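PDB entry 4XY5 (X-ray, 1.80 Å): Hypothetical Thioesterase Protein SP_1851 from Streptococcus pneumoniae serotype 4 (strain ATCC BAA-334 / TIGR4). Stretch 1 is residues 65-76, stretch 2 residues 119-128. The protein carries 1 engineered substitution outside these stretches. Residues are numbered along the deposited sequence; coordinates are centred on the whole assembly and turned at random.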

# COMPACT_ATOMS: atom_id res chain seq x y z
N LEU A 65 13.82 -18.53 6.82
CA LEU A 65 13.74 -18.34 8.27
C LEU A 65 13.18 -19.56 8.99
O LEU A 65 12.93 -19.51 10.20
N GLY A 66 12.97 -20.64 8.24
CA GLY A 66 12.43 -21.87 8.79
C GLY A 66 10.95 -21.76 9.07
O GLY A 66 10.42 -22.39 9.99
N LEU A 67 10.27 -20.95 8.26
CA LEU A 67 8.85 -20.70 8.46
C LEU A 67 8.04 -21.03 7.22
O LEU A 67 8.57 -21.08 6.11
N ASP A 68 6.74 -21.25 7.42
CA ASP A 68 5.78 -21.28 6.33
C ASP A 68 4.93 -20.04 6.45
O ASP A 68 4.72 -19.53 7.56
N GLY A 69 4.44 -19.53 5.33
CA GLY A 69 3.62 -18.34 5.38
C GLY A 69 2.84 -18.01 4.13
O GLY A 69 3.05 -18.60 3.06
N VAL A 70 1.94 -17.04 4.27
CA VAL A 70 1.10 -16.57 3.19
C VAL A 70 1.09 -15.04 3.23
O VAL A 70 1.16 -14.44 4.30
N THR A 71 1.03 -14.41 2.06
CA THR A 71 0.96 -12.95 1.98
C THR A 71 -0.43 -12.46 2.37
O THR A 71 -1.43 -12.97 1.88
N LEU A 72 -0.47 -11.47 3.26
CA LEU A 72 -1.71 -10.80 3.66
C LEU A 72 -1.95 -9.56 2.82
O LEU A 72 -3.08 -9.23 2.46
N GLN A 73 -0.86 -8.86 2.55
CA GLN A 73 -0.94 -7.57 1.92
C GLN A 73 0.37 -7.23 1.27
O GLN A 73 1.43 -7.55 1.80
N SER A 74 0.33 -6.56 0.13
CA SER A 74 1.59 -6.10 -0.43
C SER A 74 1.42 -4.75 -1.09
O SER A 74 0.36 -4.46 -1.65
N SER A 75 2.46 -3.93 -1.01
CA SER A 75 2.49 -2.65 -1.73
C SER A 75 3.73 -2.57 -2.61
O SER A 75 4.81 -2.97 -2.20
N ILE A 76 3.59 -2.10 -3.85
CA ILE A 76 4.75 -2.04 -4.74
C ILE A 76 4.79 -0.68 -5.43
O ILE A 76 3.74 -0.13 -5.76
N ALA A 119 9.10 -3.25 -3.24
CA ALA A 119 7.82 -3.70 -2.70
C ALA A 119 7.97 -4.09 -1.25
O ALA A 119 9.06 -4.40 -0.80
N THR A 120 6.87 -4.04 -0.50
CA THR A 120 6.89 -4.47 0.88
C THR A 120 5.76 -5.46 1.06
O THR A 120 4.62 -5.19 0.66
N PHE A 121 6.09 -6.60 1.65
CA PHE A 121 5.13 -7.68 1.86
C PHE A 121 4.84 -7.92 3.32
O PHE A 121 5.76 -8.03 4.12
N THR A 122 3.55 -8.00 3.66
CA THR A 122 3.12 -8.36 5.00
C THR A 122 2.66 -9.80 4.96
O THR A 122 1.60 -10.11 4.42
N MET A 123 3.47 -10.68 5.53
CA MET A 123 3.21 -12.11 5.47
C MET A 123 2.66 -12.61 6.81
O MET A 123 3.08 -12.15 7.86
N PHE A 124 1.72 -13.54 6.74
CA PHE A 124 1.17 -14.18 7.93
C PHE A 124 1.87 -15.52 8.12
O PHE A 124 1.83 -16.38 7.25
N VAL A 125 2.55 -15.68 9.26
CA VAL A 125 3.26 -16.91 9.56
C VAL A 125 2.25 -18.00 9.93
O VAL A 125 1.49 -17.85 10.88
N THR A 126 2.23 -19.08 9.16
CA THR A 126 1.26 -20.14 9.38
C THR A 126 1.83 -21.26 10.25
O THR A 126 1.10 -21.90 11.01
N GLY A 127 3.13 -21.49 10.15
CA GLY A 127 3.78 -22.53 10.93
C GLY A 127 5.29 -22.43 10.90
O GLY A 127 5.85 -21.54 10.25
N GLN A 128 5.95 -23.34 11.62
CA GLN A 128 7.41 -23.35 11.71
C GLN A 128 8.06 -24.24 10.65
O GLN A 128 7.45 -25.19 10.15

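Strands 68-76 and 119-127 run antiparallel as sheet neighbours, so their side chains meet flank to flank on the two faces of the sheet, and about half of the backbone donors and acceptors are satisfied across the seam. Asp68 N gives to Gly127 O (3.0 Å) and Thr126 N to Asp68 O (3.0 Å); Val70 and Phe124 pair both ways, Val70 N to Phe124 O at 3.1 Å and Phe124 N to Val70 O at 2.7 Å. The register slips by one between Thr71 and Gln73, a beta bulge at which Thr122 O serves two donors: Leu72 N at 2.7 Å and, weakly, Gln73 N at 3.3 Å. Thr122 N returns a bond to Gln73 O (2.9 Å). Ser75 and Thr120 form the next hydrogen-bonded pair, Ser75 N to Thr120 O at 3.0 Å and Thr120 N to Ser75 O at 2.9 Å.

One face carries Thr71, Ser74, Ile76, Ala119, Phe121, Met123 and Val125. Ser74 (t) turns its hydroxyl back to the neighbouring backbone, OG donating to Thr120 O at 3.2 Å; the same OG lies over one face of the Phe121 ring, 3.2 Å from CE1. Phe121 (chi1 m) receives Thr71 CG2 at its ring edge, 3.8 Å from CD1, while Thr71 OG1 (chi1 m) comes within 3.2 Å of Met123 SD, the sulfur brought there by an m, m, m side chain. Ile76 (t, t) packs its CB 3.8 Å from Ala119 CB. A second bulge lies between Asp68 and Gly69; Gly69 CA sits 3.2 Å from Phe124 O, and a CB there would be equally tight against that oxygen. Nearby, Leu67 (m, t) points sideways and brings CD2 to 4.1 Å from Val125 CG1.

The other face holds Asp68, Val70, Gln73, Ser75, Thr120, Thr122 and Phe124. Gln73 (t, m) uses both ends of its amide: NE2 donates to Ser75 OG at 3.0 Å, and OE1 faces water 1. The water oxygen lies within hydrogen-bonding distance of Gln73 OE1 (2.4 Å, notably short), Thr120 O (3.0 Å) and Thr122 OG1 (2.9 Å), but has too few protons for every acceptor in reach. Farther along, Phe124 (chi1 t) starts on this face but its end leads away; its CB contacts Leu72 CG at 3.7 Å and Val70 CG1 at 4.0 Å. Leu72 (m, t), within the bulge, points toward the partner strand. Val70 (p) also meets Thr126, CG1 to CG2 at 4.0 Å. Asp68 OD1 is satisfied elsewhere in the structure.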

# COMPACT_ATOMS: atom_id res chain seq x y z
CB LEU A 65 12.88 -17.12 8.61
CG LEU A 65 13.44 -15.76 8.18
CD1 LEU A 65 12.36 -14.73 8.32
CD2 LEU A 65 14.65 -15.39 9.01
CB LEU A 67 8.61 -19.24 8.84
CG LEU A 67 9.36 -18.68 10.05
CD1 LEU A 67 9.10 -17.19 10.17
CD2 LEU A 67 8.95 -19.41 11.32
CB ASP A 68 4.90 -22.53 6.39
CG ASP A 68 5.67 -23.80 6.12
OD1 ASP A 68 6.35 -23.88 5.07
OD2 ASP A 68 5.61 -24.70 6.97
CB VAL A 70 -0.34 -17.14 3.31
CG1 VAL A 70 -0.96 -16.73 4.64
CG2 VAL A 70 -1.21 -16.69 2.15
CB THR A 71 1.31 -12.46 0.56
OG1 THR A 71 2.53 -13.08 0.13
CG2 THR A 71 1.50 -10.94 0.55
CB LEU A 72 -1.66 -10.37 5.13
CG LEU A 72 -1.96 -11.35 6.25
CD1 LEU A 72 -1.85 -10.61 7.58
CD2 LEU A 72 -3.34 -11.94 6.06
CB GLN A 73 -1.32 -6.50 2.96
CG GLN A 73 -1.74 -5.18 2.38
CD GLN A 73 -0.58 -4.30 1.98
OE1 GLN A 73 0.54 -4.46 2.46
NE2 GLN A 73 -0.86 -3.35 1.09
CB SER A 74 2.12 -7.10 -1.45
OG SER A 74 3.36 -6.63 -1.95
CB SER A 75 2.43 -1.50 -0.73
OG SER A 75 1.17 -1.51 -0.11
CB ILE A 76 4.71 -3.19 -5.80
CG1 ILE A 76 5.90 -3.08 -6.77
CG2 ILE A 76 3.39 -3.17 -6.56
CD1 ILE A 76 6.13 -4.40 -7.58
CB ALA A 119 7.29 -4.88 -3.50
CB THR A 120 6.74 -3.27 1.84
OG1 THR A 120 7.88 -2.43 1.70
CG2 THR A 120 6.64 -3.74 3.28
CB PHE A 121 5.67 -8.96 1.24
CG PHE A 121 5.68 -8.95 -0.24
CD1 PHE A 121 4.65 -9.54 -0.94
CD2 PHE A 121 6.70 -8.33 -0.93
CE1 PHE A 121 4.64 -9.52 -2.33
CE2 PHE A 121 6.69 -8.32 -2.31
CZ PHE A 121 5.66 -8.90 -2.99
CB THR A 122 1.99 -7.44 5.50
OG1 THR A 122 2.44 -6.09 5.48
CG2 THR A 122 1.61 -7.80 6.92
CB MET A 123 4.48 -12.89 5.11
CG MET A 123 5.36 -12.24 4.03
SD MET A 123 4.81 -12.48 2.32
CE MET A 123 5.04 -14.25 2.10
CB PHE A 124 -0.34 -14.36 7.78
CG PHE A 124 -1.01 -14.94 8.99
CD1 PHE A 124 -1.23 -14.16 10.12
CD2 PHE A 124 -1.43 -16.26 9.01
CE1 PHE A 124 -1.86 -14.69 11.23
CE2 PHE A 124 -2.06 -16.79 10.12
CZ PHE A 124 -2.27 -16.01 11.23
CB VAL A 125 4.27 -16.73 10.72
CG1 VAL A 125 5.11 -17.99 10.89
CG2 VAL A 125 5.15 -15.51 10.48
CB THR A 126 0.77 -20.72 8.04
OG1 THR A 126 1.89 -21.20 7.29
CG2 THR A 126 0.05 -19.65 7.23
CB GLN A 128 7.85 -23.80 13.11
CG GLN A 128 8.13 -22.67 14.08
CD GLN A 128 6.87 -22.00 14.59
OE1 GLN A 128 5.75 -22.50 14.41
NE2 GLN A 128 7.03 -20.86 15.25
O HOH W 1 2.89 -4.61 3.05